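Local atomic coordinates of serine acetyltransferase 1, putative (Entamoeba histolytica, PDB entry 7BW9), a protein that probably transfers an acetyl group to serine in the biosynthesis of cysteine, and is seen here with cysteine bound. Residues F35-P47 with L62-N74. Residues are numbered along the deposited sequence; the frame is centred on the assembly and turned at random.
Sequences FLELELIQKILFP and LERLSLLVYHIQN
Leu68 is the knob of this helix pair, seated in a hole formed by Glu37, Leu40, Ile41 and Ile44. Its two methyls divide the work: CD2 lies 3.7 Å from Ile44 CD1 and also meets Ile41 CG1, while CD1 rests against the backbone of Glu37, 4.0 Å from its CA. Leu40 fills the neighbouring space, its CD1 lying across Leu67 at 3.7 Å from CG and equally close to the backbone N of Leu68. Farther along, Ile44 CD1 meets Leu65 CD1 at 3.9 Å, the two side chains crossing at about a right angle.

Polar groups sit at the ends of this apolar strip. The His71 side chain swings away from its own backbone N, which brings the ring to Glu37, whose OE2 lies at the ring edge and takes a weak, bent hydrogen bond from NE2 (3.2 Å, 124° at the hydrogen). Carboxylate and ring planes are turned 72° apart, and the same OE2 is held by Tyr150. At the other end the Arg64 chain lays its CD against Lys43 CB at 3.8 Å. A water in the guanidinium plane accepts from Arg64 NH2 and donates to Lys43 O (2.7 Å), while NH1 is bound by Lys55 O.

The two helical segments run roughly antiparallel (147°), their axes approaching to 9.6 Å, joining parts of the helical region that precedes the left-handed beta-helix. Helix 2-17 packs on Ile44 and Leu65, helix 82-94 also covers Leu65, and helix 128-144 backs Ile41.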
loop_
_atom_site.group_PDB
_atom_site.type_symbol
_atom_site.label_atom_id
_atom_site.label_comp_id
_atom_site.label_asym_id
_atom_site.label_seq_id
_atom_site.Cartn_x
_atom_site.Cartn_y
_atom_site.Cartn_z
ATOM N N PHE A 35 -0.491 -9.343 11.016
ATOM C CA PHE A 35 0.119 -10.641 10.759
ATOM C C PHE A 35 0.929 -11.020 11.990
ATOM O O PHE A 35 1.140 -10.205 12.890
ATOM C CB PHE A 35 0.972 -10.647 9.481
ATOM C CG PHE A 35 2.114 -9.686 9.507
ATOM C CD1 PHE A 35 1.944 -8.368 9.071
ATOM C CD2 PHE A 35 3.366 -10.094 9.938
ATOM C CE1 PHE A 35 3.000 -7.470 9.074
ATOM C CE2 PHE A 35 4.433 -9.202 9.964
ATOM C CZ PHE A 35 4.251 -7.886 9.532
ATOM N N LEU A 36 1.359 -12.280 12.045
ATOM C CA LEU A 36 1.754 -12.852 13.330
ATOM C C LEU A 36 2.874 -12.045 13.985
ATOM O O LEU A 36 2.732 -11.602 15.127
ATOM C CB LEU A 36 2.161 -14.315 13.167
ATOM C CG LEU A 36 2.355 -15.070 14.489
ATOM C CD1 LEU A 36 1.301 -14.665 15.525
ATOM C CD2 LEU A 36 2.287 -16.571 14.253
ATOM N N GLU A 37 3.977 -11.801 13.262
ATOM C CA GLU A 37 5.120 -11.140 13.898
ATOM C C GLU A 37 4.763 -9.737 14.376
ATOM O O GLU A 37 5.189 -9.327 15.460
ATOM C CB GLU A 37 6.316 -11.097 12.954
ATOM C CG GLU A 37 6.836 -12.455 12.568
ATOM C CD GLU A 37 6.224 -12.938 11.266
ATOM O OE1 GLU A 37 4.994 -12.780 11.087
ATOM O OE2 GLU A 37 6.978 -13.452 10.417
ATOM N N LEU A 38 3.958 -8.995 13.606
ATOM C CA LEU A 38 3.619 -7.631 14.021
ATOM C C LEU A 38 2.713 -7.634 15.250
ATOM O O LEU A 38 2.945 -6.888 16.215
ATOM C CB LEU A 38 2.952 -6.869 12.874
ATOM C CG LEU A 38 2.540 -5.461 13.315
ATOM C CD1 LEU A 38 3.758 -4.634 13.777
ATOM C CD2 LEU A 38 1.752 -4.734 12.230
ATOM N N GLU A 39 1.661 -8.454 15.225
ATOM C CA GLU A 39 0.784 -8.546 16.390
ATOM C C GLU A 39 1.579 -8.903 17.640
ATOM O O GLU A 39 1.410 -8.281 18.697
ATOM C CB GLU A 39 -0.325 -9.575 16.142
ATOM C CG GLU A 39 -1.308 -9.191 15.066
ATOM C CD GLU A 39 -1.977 -10.405 14.424
ATOM O OE1 GLU A 39 -2.010 -11.481 15.071
ATOM O OE2 GLU A 39 -2.468 -10.281 13.277
ATOM N N LEU A 40 2.482 -9.875 17.525
ATOM C CA LEU A 40 3.239 -10.310 18.696
ATOM C C LEU A 40 4.213 -9.245 19.158
ATOM O O LEU A 40 4.321 -8.979 20.363
ATOM C CB LEU A 40 3.978 -11.609 18.393
ATOM C CG LEU A 40 3.077 -12.849 18.417
ATOM C CD1 LEU A 40 3.883 -14.099 18.088
ATOM C CD2 LEU A 40 2.393 -12.979 19.778
ATOM N N ILE A 41 4.944 -8.628 18.219
ATOM C CA ILE A 41 5.903 -7.602 18.611
ATOM C C ILE A 41 5.183 -6.449 19.283
ATOM O O ILE A 41 5.652 -5.909 20.295
ATOM C CB ILE A 41 6.734 -7.158 17.390
ATOM C CG1 ILE A 41 7.709 -8.279 17.018
ATOM C CG2 ILE A 41 7.497 -5.890 17.671
ATOM C CD1 ILE A 41 8.191 -8.218 15.612
ATOM N N GLN A 42 4.006 -6.090 18.770
ATOM C CA GLN A 42 3.232 -5.015 19.381
ATOM C C GLN A 42 2.888 -5.338 20.826
ATOM O O GLN A 42 3.056 -4.497 21.718
ATOM C CB GLN A 42 1.950 -4.765 18.583
ATOM C CG GLN A 42 2.167 -4.004 17.262
ATOM C CD GLN A 42 0.906 -3.969 16.417
ATOM O OE1 GLN A 42 0.056 -4.875 16.495
ATOM N NE2 GLN A 42 0.761 -2.921 15.622
ATOM N N LYS A 43 2.372 -6.556 21.069
ATOM C CA LYS A 43 2.018 -6.969 22.423
ATOM C C LYS A 43 3.258 -7.085 23.303
ATOM O O LYS A 43 3.209 -6.771 24.498
ATOM C CB LYS A 43 1.265 -8.304 22.396
ATOM C CG LYS A 43 -0.025 -8.286 21.597
ATOM C CD LYS A 43 -0.762 -9.626 21.674
ATOM C CE LYS A 43 -2.051 -9.588 20.858
ATOM N NZ LYS A 43 -3.010 -10.670 21.234
ATOM N N ILE A 44 4.376 -7.544 22.737
ATOM C CA ILE A 44 5.596 -7.651 23.538
ATOM C C ILE A 44 6.115 -6.267 23.927
ATOM O O ILE A 44 6.516 -6.040 25.074
ATOM C CB ILE A 44 6.673 -8.455 22.791
ATOM C CG1 ILE A 44 6.272 -9.932 22.685
ATOM C CG2 ILE A 44 8.006 -8.316 23.507
ATOM C CD1 ILE A 44 6.983 -10.689 21.564
ATOM N N LEU A 45 6.118 -5.315 22.990
ATOM C CA LEU A 45 6.744 -4.029 23.301
ATOM C C LEU A 45 5.829 -3.090 24.086
ATOM O O LEU A 45 6.321 -2.257 24.854
ATOM C CB LEU A 45 7.196 -3.333 22.022
ATOM C CG LEU A 45 8.221 -4.055 21.149
ATOM C CD1 LEU A 45 8.363 -3.277 19.867
ATOM C CD2 LEU A 45 9.547 -4.174 21.855
ATOM N N PHE A 46 4.517 -3.168 23.901
ATOM C CA PHE A 46 3.586 -2.271 24.586
ATOM C C PHE A 46 2.325 -3.013 24.981
ATOM O O PHE A 46 1.244 -2.758 24.440
ATOM C CB PHE A 46 3.243 -1.074 23.707
ATOM C CG PHE A 46 4.416 -0.273 23.329
ATOM C CD1 PHE A 46 4.971 0.616 24.230
ATOM C CD2 PHE A 46 4.981 -0.409 22.068
ATOM C CE1 PHE A 46 6.070 1.373 23.880
ATOM C CE2 PHE A 46 6.086 0.341 21.712
ATOM C CZ PHE A 46 6.634 1.230 22.627
ATOM N N PRO A 47 2.421 -3.928 25.950
ATOM C CA PRO A 47 1.216 -4.660 26.374
ATOM C C PRO A 47 0.038 -3.758 26.698
ATOM O O PRO A 47 -1.103 -4.100 26.366
ATOM C CB PRO A 47 1.696 -5.447 27.604
ATOM C CG PRO A 47 3.082 -4.901 27.937
ATOM C CD PRO A 47 3.631 -4.416 26.633
ATOM N N LEU A 62 6.234 -14.245 28.574
ATOM C CA LEU A 62 7.084 -15.356 28.167
ATOM C C LEU A 62 6.425 -16.180 27.072
ATOM O O LEU A 62 7.103 -16.653 26.151
ATOM C CB LEU A 62 7.416 -16.231 29.374
ATOM C CG LEU A 62 8.228 -17.500 29.114
ATOM C CD1 LEU A 62 9.637 -17.166 28.647
ATOM C CD2 LEU A 62 8.246 -18.403 30.365
ATOM N N GLU A 63 5.105 -16.372 27.155
ATOM C CA GLU A 63 4.397 -17.077 26.087
ATOM C C GLU A 63 4.534 -16.332 24.764
ATOM O O GLU A 63 4.843 -16.928 23.729
ATOM C CB GLU A 63 2.913 -17.238 26.434
ATOM C CG GLU A 63 2.592 -18.336 27.434
ATOM C CD GLU A 63 1.178 -18.206 27.997
ATOM O OE1 GLU A 63 0.354 -17.508 27.357
ATOM O OE2 GLU A 63 0.890 -18.798 29.070
ATOM N N ARG A 64 4.271 -15.028 24.777
ATOM C CA ARG A 64 4.317 -14.268 23.532
ATOM C C ARG A 64 5.729 -14.230 22.972
ATOM O O ARG A 64 5.930 -14.405 21.763
ATOM C CB ARG A 64 3.772 -12.865 23.766
ATOM C CG ARG A 64 2.332 -12.916 24.233
ATOM C CD ARG A 64 1.655 -11.583 24.221
ATOM N NE ARG A 64 2.026 -10.792 25.376
ATOM C CZ ARG A 64 1.258 -10.654 26.450
ATOM N NH1 ARG A 64 0.078 -11.254 26.499
ATOM N NH2 ARG A 64 1.666 -9.912 27.466
ATOM N N LEU A 65 6.725 -14.041 23.844
ATOM C CA LEU A 65 8.109 -14.019 23.386
ATOM C C LEU A 65 8.492 -15.351 22.758
ATOM O O LEU A 65 9.099 -15.391 21.677
ATOM C CB LEU A 65 9.033 -13.686 24.555
ATOM C CG LEU A 65 10.400 -13.115 24.186
ATOM C CD1 LEU A 65 10.250 -11.769 23.464
ATOM C CD2 LEU A 65 11.287 -12.993 25.431
ATOM N N SER A 66 8.137 -16.459 23.429
ATOM C CA SER A 66 8.472 -17.795 22.944
ATOM C C SER A 66 7.818 -18.081 21.605
ATOM O O SER A 66 8.457 -18.651 20.710
ATOM C CB SER A 66 8.039 -18.861 23.955
ATOM O OG SER A 66 8.573 -18.612 25.242
ATOM N N LEU A 67 6.529 -17.741 21.465
ATOM C CA LEU A 67 5.858 -17.932 20.181
ATOM C C LEU A 67 6.527 -17.111 19.083
ATOM O O LEU A 67 6.712 -17.592 17.959
ATOM C CB LEU A 67 4.374 -17.569 20.300
ATOM C CG LEU A 67 3.530 -17.685 19.026
ATOM C CD1 LEU A 67 3.621 -19.069 18.410
ATOM C CD2 LEU A 67 2.069 -17.326 19.302
ATOM N N LEU A 68 6.908 -15.871 19.386
ATOM C CA LEU A 68 7.529 -15.050 18.350
ATOM C C LEU A 68 8.842 -15.669 17.884
ATOM O O LEU A 68 9.024 -15.941 16.688
ATOM C CB LEU A 68 7.742 -13.623 18.848
ATOM C CG LEU A 68 8.548 -12.717 17.887
ATOM C CD1 LEU A 68 7.759 -12.340 16.605
ATOM C CD2 LEU A 68 9.022 -11.470 18.597
ATOM N N VAL A 69 9.766 -15.930 18.822
ATOM C CA VAL A 69 11.103 -16.368 18.415
ATOM C C VAL A 69 11.022 -17.726 17.754
ATOM O O VAL A 69 11.740 -18.001 16.783
ATOM C CB VAL A 69 12.101 -16.373 19.597
ATOM C CG1 VAL A 69 12.074 -15.043 20.320
ATOM C CG2 VAL A 69 11.834 -17.530 20.561
ATOM N N TYR A 70 10.104 -18.573 18.205
ATOM C CA TYR A 70 10.052 -19.899 17.623
ATOM C C TYR A 70 9.415 -19.883 16.238
ATOM O O TYR A 70 9.779 -20.700 15.384
ATOM C CB TYR A 70 9.358 -20.840 18.604
ATOM C CG TYR A 70 10.299 -21.255 19.746
ATOM C CD1 TYR A 70 11.621 -21.630 19.486
ATOM C CD2 TYR A 70 9.877 -21.257 21.070
ATOM C CE1 TYR A 70 12.492 -22.010 20.515
ATOM C CE2 TYR A 70 10.739 -21.641 22.113
ATOM C CZ TYR A 70 12.045 -22.013 21.830
ATOM O OH TYR A 70 12.898 -22.389 22.855
ATOM N N HIS A 71 8.516 -18.938 15.957
ATOM C CA HIS A 71 8.120 -18.763 14.564
ATOM C C HIS A 71 9.285 -18.222 13.737
ATOM O O HIS A 71 9.484 -18.636 12.587
ATOM C CB HIS A 71 6.904 -17.844 14.454
ATOM C CG HIS A 71 6.575 -17.458 13.044
ATOM N ND1 HIS A 71 5.648 -18.137 12.283
ATOM C CD2 HIS A 71 7.066 -16.473 12.250
ATOM C CE1 HIS A 71 5.580 -17.588 11.082
ATOM N NE2 HIS A 71 6.429 -16.576 11.037
ATOM N N ILE A 72 10.076 -17.309 14.305
ATOM C CA ILE A 72 11.232 -16.797 13.567
ATOM C C ILE A 72 12.236 -17.913 13.340
ATOM O O ILE A 72 12.761 -18.081 12.230
ATOM C CB ILE A 72 11.872 -15.600 14.300
ATOM C CG1 ILE A 72 10.927 -14.396 14.296
ATOM C CG2 ILE A 72 13.219 -15.216 13.661
ATOM C CD1 ILE A 72 11.351 -13.284 15.234
ATOM N N GLN A 73 12.502 -18.711 14.384
ATOM C CA GLN A 73 13.454 -19.805 14.246
ATOM C C GLN A 73 13.007 -20.783 13.165
ATOM O O GLN A 73 13.816 -21.207 12.330
ATOM C CB GLN A 73 13.644 -20.510 15.592
ATOM C CG GLN A 73 14.460 -21.793 15.490
ATOM C CD GLN A 73 15.209 -22.149 16.767
ATOM O OE1 GLN A 73 15.141 -21.439 17.776
ATOM N NE2 GLN A 73 15.943 -23.257 16.721
ATOM N N ASN A 74 11.714 -21.106 13.122
ATOM C CA ASN A 74 11.240 -22.047 12.108
ATOM C C ASN A 74 11.362 -21.489 10.696
ATOM O O ASN A 74 11.629 -22.250 9.757
ATOM C CB ASN A 74 9.794 -22.455 12.391
ATOM C CG ASN A 74 9.665 -23.274 13.657
ATOM O OD1 ASN A 74 10.663 -23.779 14.184
ATOM N ND2 ASN A 74 8.436 -23.413 14.157
HETATM O O HOH W 1 3.969 -8.420 26.429
HETATM O O HOH W 2 -1.769 -12.370 23.984
#